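Local coordinates for N5-Carboxyaminoimidazole ribonucleotide synthetase (PDB 3ORQ), which catalyses the ATP-dependent carboxylation of 5-aminoimidazole ribonucleotide with bicarbonate to N5-carboxyaminoimidazole ribonucleotide in purine biosynthesis, at residues 53-58 with 71-76; 26-31 with 36-41; 210-215 with 232-237. All blocks are in the same frame, centred on the assembly; numbering follows the deposited sequence.

Overall arrangement
Following the chain from the N terminus, contact 2 comes first. It closes the short turn from helix 22-33 into strand 37-42, within the first beta-alpha-beta unit. Contact 1 closes next, bringing the last turn of helix 64-73 back to strand 55-58. The two are in series, about 9 Å apart between centres. Their strands are neighbours in one parallel sheet, where backbone hydrogen bonds join Glu55 and Ile57 to Val40. Contact 3 follows much later, in the ATP-grasp domain. It closes the loop that runs out through strand 221-227, where helix 234-245 meets strand 207-218. Its centre is about 36 Å from that of contact 1 and about 29 Å from that of contact 2. No contact encloses or crosses another.

Contact 1. Residues 53-58 with 71-76; sequences AHEFIQ and GQKCDV
Glu55, on strand 55-58, and Lys73, near the end of helix 64-73, reach towards each other in the Rossmann-like preATP-grasp domain. Strand 55-58 is an edge of the parallel sheet. Helix 64-73 follows it and leads, through Asp75, to strand 76-79 at the other edge. The whole is a beta-alpha-beta crossover.

The two charged side chains cross at about a right angle. Glu55 is stretched out: CG lies anti to the backbone N (chi1 -167°) and the chain stays extended beyond it, which carries the carboxylate off the sheet. Lys73 runs straight as far as CE and then bends at chi4 (-63°). The bend turns NZ of Lys73 onto Glu55 OE2, at 2.9 Å, in a salt bridge that is also a hydrogen bond. The ammonium comes to the syn side of OE2 but stands 27° out of the carboxylate plane. The stem of the lysine is close as well, with Lys73 CE 3.2 Å from Glu55 OE2.

Ile57 points to the same side of the strand as Glu55, two residues on. It crosses the aliphatic part of the lysine at a slant, away from the charge. Residues 53-58 are held to the sheet by backbone bonds of Glu55 and Ile57 to strand 37-42, and the side chain of Glu55 also rests on Val39. All three touching residues are partly exposed, so this is a surface contact, and solvent probably weakens the ion pair. The apolar part of the contact is one methyl group, Ile57 CD1, 4.1 Å from Lys73 CD.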
ATOM      1  N   ALA A  53       7.876  -2.682  11.424  1.00  2.00           N
ATOM      2  CA  ALA A  53       9.326  -2.425  11.525  1.00  2.00           C
ATOM      3  C   ALA A  53      10.089  -3.720  11.756  1.00  2.12           C
ATOM      4  O   ALA A  53       9.561  -4.629  12.361  1.00  3.70           O
ATOM      5  CB  ALA A  53       9.603  -1.507  12.643  1.00  2.00           C
ATOM      6  N   HIS A  54      11.312  -3.814  11.246  1.00  2.44           N
ATOM      7  CA  HIS A  54      12.193  -4.932  11.549  1.00  2.89           C
ATOM      8  C   HIS A  54      12.652  -4.849  12.967  1.00  5.65           C
ATOM      9  O   HIS A  54      12.817  -5.857  13.623  1.00  6.74           O
ATOM     10  CB  HIS A  54      13.419  -4.922  10.622  1.00  2.93           C
ATOM     11  CG  HIS A  54      13.077  -5.273   9.211  1.00  2.00           C
ATOM     12  ND1 HIS A  54      12.438  -4.391   8.380  1.00  2.73           N
ATOM     13  CD2 HIS A  54      13.210  -6.419   8.505  1.00  2.00           C
ATOM     14  CE1 HIS A  54      12.215  -4.965   7.205  1.00  2.00           C
ATOM     15  NE2 HIS A  54      12.679  -6.191   7.252  1.00  2.00           N
ATOM     16  N   GLU A  55      12.793  -3.633  13.468  1.00  5.00           N
ATOM     17  CA  GLU A  55      13.247  -3.483  14.813  1.00  8.84           C
ATOM     18  C   GLU A  55      12.532  -2.313  15.479  1.00  7.76           C
ATOM     19  O   GLU A  55      12.245  -1.309  14.838  1.00  9.33           O
ATOM     20  CB  GLU A  55      14.746  -3.267  14.745  1.00 13.36           C
ATOM     21  CG  GLU A  55      15.498  -3.386  16.015  1.00 20.31           C
ATOM     22  CD  GLU A  55      16.970  -3.675  15.748  1.00 25.22           C
ATOM     23  OE1 GLU A  55      17.348  -4.037  14.591  1.00 26.74           O
ATOM     24  OE2 GLU A  55      17.732  -3.540  16.713  1.00 28.54           O
ATOM     25  N   PHE A  56      12.229  -2.457  16.763  1.00  7.58           N
ATOM     26  CA  PHE A  56      11.551  -1.426  17.512  1.00  7.39           C
ATOM     27  C   PHE A  56      12.455  -1.021  18.687  1.00  8.62           C
ATOM     28  O   PHE A  56      12.907  -1.881  19.452  1.00  8.33           O
ATOM     29  CB  PHE A  56      10.187  -1.936  17.996  1.00  8.20           C
ATOM     30  CG  PHE A  56       9.532  -1.037  18.990  1.00 10.01           C
ATOM     31  CD1 PHE A  56       9.243   0.260  18.670  1.00  9.88           C
ATOM     32  CD2 PHE A  56       9.220  -1.493  20.276  1.00 12.01           C
ATOM     33  CE1 PHE A  56       8.660   1.114  19.625  1.00 11.47           C
ATOM     34  CE2 PHE A  56       8.628  -0.636  21.237  1.00  7.03           C
ATOM     35  CZ  PHE A  56       8.354   0.638  20.912  1.00  8.00           C
ATOM     36  N   ILE A  57      12.763   0.269  18.780  1.00  8.34           N
ATOM     37  CA  ILE A  57      13.515   0.819  19.886  1.00  8.60           C
ATOM     38  C   ILE A  57      12.548   1.688  20.714  1.00 10.40           C
ATOM     39  O   ILE A  57      12.077   2.747  20.257  1.00 10.26           O
ATOM     40  CB  ILE A  57      14.655   1.695  19.443  1.00  8.13           C
ATOM     41  CG1 ILE A  57      15.722   0.900  18.664  1.00  7.55           C
ATOM     42  CG2 ILE A  57      15.288   2.392  20.664  1.00  5.72           C
ATOM     43  CD1 ILE A  57      16.790   1.821  17.991  1.00  2.00           C
ATOM     44  N   GLN A  58      12.229   1.218  21.921  1.00 10.84           N
ATOM     45  CA  GLN A  58      11.335   1.965  22.796  1.00 10.17           C
ATOM     46  C   GLN A  58      12.199   2.946  23.610  1.00  9.44           C
ATOM     47  O   GLN A  58      13.039   2.521  24.410  1.00  9.84           O
ATOM     48  CB  GLN A  58      10.536   1.028  23.726  1.00  9.14           C
ATOM     49  CG  GLN A  58       9.589   1.807  24.649  1.00 11.46           C
ATOM     50  CD  GLN A  58       8.669   0.930  25.536  1.00 14.42           C
ATOM     51  OE1 GLN A  58       8.846  -0.280  25.653  1.00 10.68           O
ATOM     52  NE2 GLN A  58       7.677   1.568  26.155  1.00 13.62           N
ATOM     53  N   GLY A  71      20.861   5.473  15.074  1.00  7.73           N
ATOM     54  CA  GLY A  71      21.832   5.820  14.050  1.00  8.07           C
ATOM     55  C   GLY A  71      22.817   4.718  13.741  1.00  9.24           C
ATOM     56  O   GLY A  71      23.217   4.570  12.593  1.00 10.19           O
ATOM     57  N   GLN A  72      23.234   3.954  14.757  1.00  9.41           N
ATOM     58  CA  GLN A  72      24.141   2.835  14.548  1.00 11.79           C
ATOM     59  C   GLN A  72      23.508   1.740  13.667  1.00 12.04           C
ATOM     60  O   GLN A  72      24.219   1.005  12.987  1.00 12.43           O
ATOM     61  CB  GLN A  72      24.585   2.216  15.881  1.00 14.20           C
ATOM     62  CG  GLN A  72      25.706   2.984  16.606  1.00 24.15           C
ATOM     63  CD  GLN A  72      27.054   2.885  15.877  1.00 33.70           C
ATOM     64  OE1 GLN A  72      27.573   1.780  15.660  1.00 39.20           O
ATOM     65  NE2 GLN A  72      27.625   4.039  15.500  1.00 35.37           N
ATOM     66  N   LYS A  73      22.181   1.628  13.694  1.00 10.51           N
ATOM     67  CA  LYS A  73      21.509   0.550  12.960  1.00 12.64           C
ATOM     68  C   LYS A  73      21.092   0.915  11.542  1.00 12.56           C
ATOM     69  O   LYS A  73      20.710   0.041  10.769  1.00 15.95           O
ATOM     70  CB  LYS A  73      20.271   0.109  13.735  1.00 13.52           C
ATOM     71  CG  LYS A  73      20.578  -0.488  15.092  1.00 17.18           C
ATOM     72  CD  LYS A  73      19.317  -0.708  15.923  1.00 19.44           C
ATOM     73  CE  LYS A  73      19.664  -1.114  17.338  1.00 20.11           C
ATOM     74  NZ  LYS A  73      20.381  -2.409  17.311  1.00 22.02           N
ATOM     75  N   CYS A  74      21.167   2.191  11.185  1.00 10.99           N
ATOM     76  CA  CYS A  74      20.463   2.689   9.995  1.00 11.71           C
ATOM     77  C   CYS A  74      21.418   3.303   9.005  1.00  9.89           C
ATOM     78  O   CYS A  74      22.486   3.809   9.392  1.00  9.27           O
ATOM     79  CB  CYS A  74      19.417   3.761  10.401  1.00 12.10           C
ATOM     80  SG  CYS A  74      18.098   3.077  11.438  1.00 17.24           S
ATOM     81  N   ASP A  75      21.026   3.286   7.737  1.00  7.30           N
ATOM     82  CA  ASP A  75      21.827   3.947   6.700  1.00  7.37           C
ATOM     83  C   ASP A  75      21.302   5.350   6.413  1.00  6.19           C
ATOM     84  O   ASP A  75      22.014   6.191   5.839  1.00  6.97           O
ATOM     85  CB  ASP A  75      21.813   3.106   5.428  1.00  6.60           C
ATOM     86  CG  ASP A  75      22.350   1.724   5.660  1.00  6.33           C
ATOM     87  OD1 ASP A  75      23.558   1.593   5.928  1.00 12.21           O
ATOM     88  OD2 ASP A  75      21.580   0.761   5.622  1.00  4.58           O
ATOM     89  N   VAL A  76      20.048   5.588   6.786  1.00  4.86           N
ATOM     90  CA  VAL A  76      19.440   6.924   6.693  1.00  4.84           C
ATOM     91  C   VAL A  76      18.462   7.082   7.829  1.00  4.28           C
ATOM     92  O   VAL A  76      17.840   6.117   8.232  1.00  4.50           O
ATOM     93  CB  VAL A  76      18.739   7.172   5.308  1.00  3.29           C
ATOM     94  CG1 VAL A  76      17.558   6.261   5.118  1.00  2.00           C
ATOM     95  CG2 VAL A  76      18.285   8.590   5.194  1.00  2.00           C
TER

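Contact 2. Residues 26-31 with 36-41; sequences MMAQSA and YKVVVL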
HETATM    1  N   MSE A  26       2.803   4.413   7.973  1.00  2.00           N
HETATM    2  CA  MSE A  26       2.611   4.432   6.535  1.00  2.00           C
HETATM    3  C   MSE A  26       3.948   4.603   5.749  1.00  2.00           C
HETATM    4  O   MSE A  26       4.105   4.058   4.646  1.00  2.00           O
HETATM    5  CB  MSE A  26       1.580   5.491   6.201  1.00  3.45           C
HETATM    6  CG  MSE A  26       0.179   5.159   6.753  1.00  2.00           C
HETATM    7 SE   MSE A  26      -1.171   6.502   6.212  0.82  6.26          SE
HETATM    8  CE  MSE A  26      -0.955   7.715   7.662  1.00  2.00           C
HETATM    9  N   MSE A  27       4.900   5.339   6.321  1.00  2.00           N
HETATM   10  CA  MSE A  27       6.239   5.441   5.764  1.00  2.00           C
HETATM   11  C   MSE A  27       6.849   4.055   5.748  1.00  2.00           C
HETATM   12  O   MSE A  27       7.492   3.689   4.762  1.00  2.10           O
HETATM   13  CB  MSE A  27       7.150   6.291   6.678  1.00  2.01           C
HETATM   14  CG  MSE A  27       6.986   7.821   6.603  1.00  4.69           C
HETATM   15 SE   MSE A  27       8.280   8.722   7.773  0.81  4.34          SE
HETATM   16  CE  MSE A  27       7.643  10.541   7.586  1.00  8.14           C
ATOM     17  N   ALA A  28       6.709   3.319   6.862  1.00  2.00           N
ATOM     18  CA  ALA A  28       7.347   1.996   7.000  1.00  2.66           C
ATOM     19  C   ALA A  28       6.730   0.963   6.043  1.00  3.26           C
ATOM     20  O   ALA A  28       7.456   0.098   5.486  1.00  3.28           O
ATOM     21  CB  ALA A  28       7.269   1.481   8.477  1.00  2.00           C
ATOM     22  N   GLN A  29       5.405   1.056   5.834  1.00  2.00           N
ATOM     23  CA  GLN A  29       4.751   0.181   4.840  1.00  2.00           C
ATOM     24  C   GLN A  29       5.263   0.427   3.432  1.00  2.00           C
ATOM     25  O   GLN A  29       5.531  -0.529   2.698  1.00  2.00           O
ATOM     26  CB  GLN A  29       3.231   0.274   4.912  1.00  2.16           C
ATOM     27  CG  GLN A  29       2.709  -0.322   6.252  1.00  8.28           C
ATOM     28  CD  GLN A  29       1.190  -0.564   6.261  1.00 11.30           C
ATOM     29  OE1 GLN A  29       0.751  -1.631   5.916  1.00  6.04           O
ATOM     30  NE2 GLN A  29       0.398   0.467   6.603  1.00 14.40           N
ATOM     31  N   SER A  30       5.460   1.693   3.052  1.00  2.30           N
ATOM     32  CA  SER A  30       6.084   1.966   1.756  1.00  2.74           C
ATOM     33  C   SER A  30       7.524   1.450   1.696  1.00  2.00           C
ATOM     34  O   SER A  30       7.941   0.847   0.698  1.00  2.00           O
ATOM     35  CB  SER A  30       6.110   3.466   1.409  1.00  3.71           C
ATOM     36  OG  SER A  30       4.808   3.867   1.054  1.00 11.35           O
ATOM     37  N   ALA A  31       8.284   1.731   2.736  1.00  2.00           N
ATOM     38  CA  ALA A  31       9.672   1.308   2.778  1.00  2.00           C
ATOM     39  C   ALA A  31       9.777  -0.209   2.639  1.00  2.00           C
ATOM     40  O   ALA A  31      10.625  -0.692   1.885  1.00  2.00           O
ATOM     41  CB  ALA A  31      10.321   1.765   4.064  1.00  2.00           C
ATOM     42  N   TYR A  36      13.307  -1.901   1.668  1.00  2.00           N
ATOM     43  CA  TYR A  36      14.134  -1.332   2.741  1.00  2.00           C
ATOM     44  C   TYR A  36      13.716  -1.931   4.096  1.00  2.00           C
ATOM     45  O   TYR A  36      12.543  -2.268   4.313  1.00  2.34           O
ATOM     46  CB  TYR A  36      13.984   0.203   2.787  1.00  2.00           C
ATOM     47  CG  TYR A  36      14.542   0.839   1.543  1.00  2.00           C
ATOM     48  CD1 TYR A  36      15.899   1.043   1.414  1.00  2.00           C
ATOM     49  CD2 TYR A  36      13.718   1.179   0.477  1.00  2.00           C
ATOM     50  CE1 TYR A  36      16.437   1.581   0.270  1.00  2.00           C
ATOM     51  CE2 TYR A  36      14.251   1.727  -0.694  1.00  2.00           C
ATOM     52  CZ  TYR A  36      15.625   1.894  -0.790  1.00  2.00           C
ATOM     53  OH  TYR A  36      16.197   2.435  -1.916  1.00  2.00           O
ATOM     54  N   LYS A  37      14.673  -2.077   4.994  1.00  2.00           N
ATOM     55  CA  LYS A  37      14.358  -2.515   6.326  1.00  3.04           C
ATOM     56  C   LYS A  37      14.024  -1.291   7.147  1.00  4.29           C
ATOM     57  O   LYS A  37      14.436  -0.179   6.814  1.00  2.00           O
ATOM     58  CB  LYS A  37      15.528  -3.280   6.935  1.00  3.23           C
ATOM     59  CG  LYS A  37      15.950  -4.469   6.093  1.00  7.19           C
ATOM     60  CD  LYS A  37      17.255  -5.022   6.672  1.00 17.14           C
ATOM     61  CE  LYS A  37      17.762  -6.218   5.869  1.00 21.98           C
ATOM     62  NZ  LYS A  37      16.813  -7.323   6.040  1.00 22.47           N
ATOM     63  N   VAL A  38      13.273  -1.483   8.223  1.00  4.77           N
ATOM     64  CA  VAL A  38      12.816  -0.339   8.996  1.00  2.84           C
ATOM     65  C   VAL A  38      13.104  -0.547  10.468  1.00  3.93           C
ATOM     66  O   VAL A  38      12.684  -1.549  11.040  1.00  3.82           O
ATOM     67  CB  VAL A  38      11.291  -0.143   8.856  1.00  2.51           C
ATOM     68  CG1 VAL A  38      10.814   0.958   9.821  1.00  4.11           C
ATOM     69  CG2 VAL A  38      10.907   0.212   7.408  1.00  2.00           C
ATOM     70  N   VAL A  39      13.789   0.427  11.075  1.00  4.69           N
ATOM     71  CA  VAL A  39      13.925   0.504  12.536  1.00  4.15           C
ATOM     72  C   VAL A  39      13.124   1.716  13.025  1.00  3.94           C
ATOM     73  O   VAL A  39      13.270   2.820  12.507  1.00  6.59           O
ATOM     74  CB  VAL A  39      15.408   0.657  12.952  1.00  4.23           C
ATOM     75  CG1 VAL A  39      15.514   0.813  14.437  1.00  3.18           C
ATOM     76  CG2 VAL A  39      16.179  -0.591  12.547  1.00  5.24           C
ATOM     77  N   VAL A  40      12.269   1.529  14.012  1.00  2.34           N
ATOM     78  CA  VAL A  40      11.458   2.640  14.434  1.00  2.34           C
ATOM     79  C   VAL A  40      11.672   2.917  15.949  1.00  4.96           C
ATOM     80  O   VAL A  40      11.811   1.978  16.757  1.00  4.98           O
ATOM     81  CB  VAL A  40       9.935   2.416  14.102  1.00  2.50           C
ATOM     82  CG1 VAL A  40       9.402   1.145  14.808  1.00  2.00           C
ATOM     83  CG2 VAL A  40       9.105   3.622  14.567  1.00  2.00           C
ATOM     84  N   LEU A  41      11.707   4.208  16.300  1.00  4.66           N
ATOM     85  CA  LEU A  41      11.903   4.657  17.684  1.00  5.97           C
ATOM     86  C   LEU A  41      10.653   5.428  18.142  1.00  6.52           C
ATOM     87  O   LEU A  41      10.197   6.379  17.490  1.00  6.74           O
ATOM     88  CB  LEU A  41      13.160   5.540  17.809  1.00  4.33           C
ATOM     89  CG  LEU A  41      13.600   5.932  19.229  1.00  6.63           C
ATOM     90  CD1 LEU A  41      15.128   6.152  19.355  1.00  6.09           C
ATOM     91  CD2 LEU A  41      12.831   7.139  19.737  1.00  6.71           C
TER
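The backbones of Ala31 and Tyr36 meet where helix 22-33 turns back into strand 37-42. This is the return half of the first beta-alpha-beta unit of the Rossmann-like preATP-grasp domain. The helix lies over one face of the parallel sheet, with Ala28 CA 6.3 Å from Val38 CA. At the turn the chains draw in, and Ala31 CA is 5.2 Å from Tyr36 CA. Tyr36 N donates to Ala31 O over 2.9 Å. This bond occupies a carbonyl of the last turns of the helix and fixes the start of the strand.

Two alanines of the helix, Ala28 and Ala31, meet Val38 with their CB atoms from the flank. Val38, from the strand, turns its two methyls to them. Val38 CG1, trans to its own nitrogen (chi1 173°), touches Ala28 CB at 3.8 Å. Val38 CG2 lies beside the backbone N and touches Ala31 CB at 3.7 Å. The branched side chain thus spans one turn of the helix, and all four touching residues are buried. A glycine-rich sequence resembling the GxGxxG of Rossmann folds (Gly19, Gly21, Gly24) runs from the preceding turn into this helix. The side chain of Ala28 lies near it without touching.

On another side the helix packs against helix 290-298, where Met27, a selenomethionine, touches Phe291. Tyr36 sends its hydroxyl elsewhere, to a hydrogen bond with Leu9 O. Its ring has Ala31 O at the edge, near the ring plane. Tyr36 CD2 is 3.9 Å from Ala31 O, and Tyr36 CB is nearer still, at 3.6 Å.

Contact 3. Residues 210-215 with 232-237; sequences FPLQEN and DKTAEA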
ATOM      1  N   PHE A 210       2.287  17.332  -5.422  1.00  7.20           N
ATOM      2  CA  PHE A 210       1.021  16.638  -5.474  1.00  8.28           C
ATOM      3  C   PHE A 210      -0.084  17.625  -5.857  1.00 10.42           C
ATOM      4  O   PHE A 210       0.110  18.835  -5.771  1.00 11.29           O
ATOM      5  CB  PHE A 210       0.737  16.003  -4.076  1.00  7.46           C
ATOM      6  CG  PHE A 210       1.590  14.781  -3.811  1.00  6.78           C
ATOM      7  CD1 PHE A 210       2.933  14.926  -3.470  1.00  6.50           C
ATOM      8  CD2 PHE A 210       1.074  13.483  -3.979  1.00  3.35           C
ATOM      9  CE1 PHE A 210       3.748  13.789  -3.280  1.00  8.26           C
ATOM     10  CE2 PHE A 210       1.897  12.339  -3.806  1.00  2.00           C
ATOM     11  CZ  PHE A 210       3.216  12.489  -3.455  1.00  2.00           C
ATOM     12  N   PRO A 211      -1.239  17.113  -6.311  1.00 11.16           N
ATOM     13  CA  PRO A 211      -2.396  17.990  -6.588  1.00  8.58           C
ATOM     14  C   PRO A 211      -2.780  18.835  -5.363  1.00  9.61           C
ATOM     15  O   PRO A 211      -2.779  18.346  -4.236  1.00  7.49           O
ATOM     16  CB  PRO A 211      -3.536  16.993  -6.898  1.00  9.01           C
ATOM     17  CG  PRO A 211      -2.874  15.549  -6.906  1.00 10.69           C
ATOM     18  CD  PRO A 211      -1.388  15.761  -6.917  1.00 10.54           C
ATOM     19  N   LEU A 212      -3.135  20.098  -5.595  1.00 11.00           N
ATOM     20  CA  LEU A 212      -3.632  20.986  -4.544  1.00 11.70           C
ATOM     21  C   LEU A 212      -4.829  20.361  -3.871  1.00 12.04           C
ATOM     22  O   LEU A 212      -5.696  19.791  -4.516  1.00 13.47           O
ATOM     23  CB  LEU A 212      -4.009  22.332  -5.141  1.00 11.27           C
ATOM     24  CG  LEU A 212      -4.195  23.457  -4.137  1.00 14.92           C
ATOM     25  CD1 LEU A 212      -2.849  23.941  -3.476  1.00 12.01           C
ATOM     26  CD2 LEU A 212      -5.027  24.626  -4.791  1.00 12.99           C
ATOM     27  N   GLN A 213      -4.859  20.426  -2.551  1.00 13.62           N
ATOM     28  CA  GLN A 213      -5.909  19.777  -1.815  1.00 14.61           C
ATOM     29  C   GLN A 213      -6.693  20.798  -0.996  1.00 15.87           C
ATOM     30  O   GLN A 213      -6.141  21.804  -0.541  1.00 17.55           O
ATOM     31  CB  GLN A 213      -5.367  18.602  -0.960  1.00 15.84           C
ATOM     32  CG  GLN A 213      -4.093  18.833  -0.199  1.00 18.42           C
ATOM     33  CD  GLN A 213      -2.924  17.934  -0.607  1.00 16.83           C
ATOM     34  OE1 GLN A 213      -2.953  17.204  -1.595  1.00 14.37           O
ATOM     35  NE2 GLN A 213      -1.863  18.031   0.163  1.00 17.35           N
ATOM     36  N   GLU A 214      -7.994  20.560  -0.865  1.00 14.32           N
ATOM     37  CA  GLU A 214      -8.886  21.493  -0.200  1.00 14.35           C
ATOM     38  C   GLU A 214      -9.345  20.893   1.146  1.00 15.04           C
ATOM     39  O   GLU A 214      -9.802  19.754   1.219  1.00 15.74           O
ATOM     40  CB  GLU A 214     -10.092  21.787  -1.091  1.00 13.83           C
ATOM     41  CG  GLU A 214     -11.172  22.556  -0.392  1.00 17.15           C
ATOM     42  CD  GLU A 214     -12.474  22.646  -1.173  1.00 19.43           C
ATOM     43  OE1 GLU A 214     -13.504  22.982  -0.526  1.00 23.07           O
ATOM     44  OE2 GLU A 214     -12.472  22.386  -2.394  1.00 15.92           O
ATOM     45  N   ASN A 215      -9.244  21.692   2.192  1.00 14.94           N
ATOM     46  CA  ASN A 215      -9.307  21.208   3.556  1.00 13.70           C
ATOM     47  C   ASN A 215     -10.354  21.942   4.401  1.00 15.26           C
ATOM     48  O   ASN A 215     -10.304  23.194   4.594  1.00 15.68           O
ATOM     49  CB  ASN A 215      -7.924  21.332   4.219  1.00 11.37           C
ATOM     50  CG  ASN A 215      -6.853  20.545   3.480  1.00 13.12           C
ATOM     51  OD1 ASN A 215      -7.129  19.466   2.952  1.00 16.06           O
ATOM     52  ND2 ASN A 215      -5.627  21.056   3.457  1.00  6.44           N
ATOM     53  N   ASP A 232      -8.830  27.519  -7.843  1.00 27.21           N
ATOM     54  CA  ASP A 232      -7.574  27.476  -8.574  1.00 27.90           C
ATOM     55  C   ASP A 232      -6.509  28.335  -7.914  1.00 25.07           C
ATOM     56  O   ASP A 232      -6.487  29.551  -8.099  1.00 27.58           O
ATOM     57  CB  ASP A 232      -7.804  27.920 -10.019  1.00 31.41           C
ATOM     58  CG  ASP A 232      -6.543  27.838 -10.865  1.00 36.54           C
ATOM     59  OD1 ASP A 232      -5.694  26.932 -10.624  1.00 37.34           O
ATOM     60  OD2 ASP A 232      -6.416  28.685 -11.787  1.00 42.81           O
ATOM     61  N   LYS A 233      -5.626  27.708  -7.147  1.00 21.93           N
ATOM     62  CA  LYS A 233      -4.537  28.424  -6.481  1.00 19.22           C
ATOM     63  C   LYS A 233      -3.186  27.732  -6.654  1.00 18.48           C
ATOM     64  O   LYS A 233      -2.179  28.165  -6.078  1.00 18.37           O
ATOM     65  CB  LYS A 233      -4.861  28.624  -4.990  1.00 19.42           C
ATOM     66  CG  LYS A 233      -5.861  29.751  -4.654  1.00 18.19           C
ATOM     67  CD  LYS A 233      -5.306  31.107  -5.128  1.00 18.75           C
ATOM     68  CE  LYS A 233      -6.219  32.252  -4.700  1.00 22.80           C
ATOM     69  NZ  LYS A 233      -5.633  33.576  -5.072  1.00 25.40           N
ATOM     70  N   THR A 234      -3.154  26.662  -7.457  1.00 16.33           N
ATOM     71  CA  THR A 234      -1.933  25.862  -7.651  1.00 16.15           C
ATOM     72  C   THR A 234      -0.711  26.726  -7.975  1.00 17.35           C
ATOM     73  O   THR A 234       0.306  26.685  -7.262  1.00 19.03           O
ATOM     74  CB  THR A 234      -2.129  24.808  -8.761  1.00 16.16           C
ATOM     75  OG1 THR A 234      -3.151  23.902  -8.361  1.00 16.45           O
ATOM     76  CG2 THR A 234      -0.876  24.040  -9.047  1.00 13.67           C
ATOM     77  N   ALA A 235      -0.818  27.518  -9.040  1.00 15.42           N
ATOM     78  CA  ALA A 235       0.290  28.327  -9.475  1.00 15.63           C
ATOM     79  C   ALA A 235       0.767  29.298  -8.369  1.00 15.98           C
ATOM     80  O   ALA A 235       1.971  29.421  -8.124  1.00 16.00           O
ATOM     81  CB  ALA A 235      -0.073  29.084 -10.802  1.00 15.70           C
ATOM     82  N   GLU A 236      -0.164  29.979  -7.703  1.00 14.37           N
ATOM     83  CA  GLU A 236       0.245  30.925  -6.658  1.00 15.88           C
ATOM     84  C   GLU A 236       0.842  30.172  -5.435  1.00 14.65           C
ATOM     85  O   GLU A 236       1.834  30.598  -4.810  1.00 13.11           O
ATOM     86  CB  GLU A 236      -0.916  31.835  -6.266  1.00 19.44           C
ATOM     87  CG  GLU A 236      -0.521  32.967  -5.316  1.00 26.16           C
ATOM     88  CD  GLU A 236      -1.685  33.909  -4.953  1.00 31.89           C
ATOM     89  OE1 GLU A 236      -2.808  33.740  -5.482  1.00 35.45           O
ATOM     90  OE2 GLU A 236      -1.460  34.827  -4.140  1.00 32.26           O
ATOM     91  N   ALA A 237       0.250  29.016  -5.137  1.00 13.73           N
ATOM     92  CA  ALA A 237       0.779  28.142  -4.103  1.00 13.53           C
ATOM     93  C   ALA A 237       2.200  27.691  -4.433  1.00 11.18           C
ATOM     94  O   ALA A 237       3.052  27.668  -3.571  1.00  9.06           O
ATOM     95  CB  ALA A 237      -0.154  26.945  -3.841  1.00 11.50           C
TER
HETATM   96  O   HOH W   1      -2.399  21.316  -8.106  1.00 15.93           O
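Leu212 lays a methyl on a flat group of the other segment, the peptide between Lys233 and Thr234. Leu212 CD2 stands over one face of this peptide, 3.8 Å from Thr234 N. The contact belongs to the ATP-grasp domain. It joins strand 207-218 of the large antiparallel sheet to the start of helix 234-245, with Lys233 at the N-cap position.

A second flat group, the carboxylate of Glu236, braces that first turn. Lys233 NZ reaches Glu236 OE1 at 2.9 Å in a salt bridge, on the syn side and 24° out of the carboxylate plane. The same nitrogen is also hydrogen-bonded to Asn264 O. In the backbone, Ala237 N donates to Lys233 O at 2.7 Å.

Leu212 is the buried centre of the contact. With chi1 at -165° the leucine swings CG away from its own nitrogen, so that both methyls reach the helix. Leu212 CD2 takes the peptide and, beside it, Lys233 CB at 4.0 Å. Leu212 CD1 reaches further along the helix to Ala237 CB, at 4.1 Å. Leu212 and Ala237 also both touch Leu197 of strand 191-201, so the helix is packed against two strands of the sheet. The side chain of Leu212 is about 10 Å from that of Glu194, a probable ATP-binding residue.

No direct hydrogen bond crosses the contact, but a water does so at the edge of the apolar patch. Leu212 N donates to this water at 2.9 Å, and Thr234 OG1 is hydrogen-bonded to it at 2.7 Å.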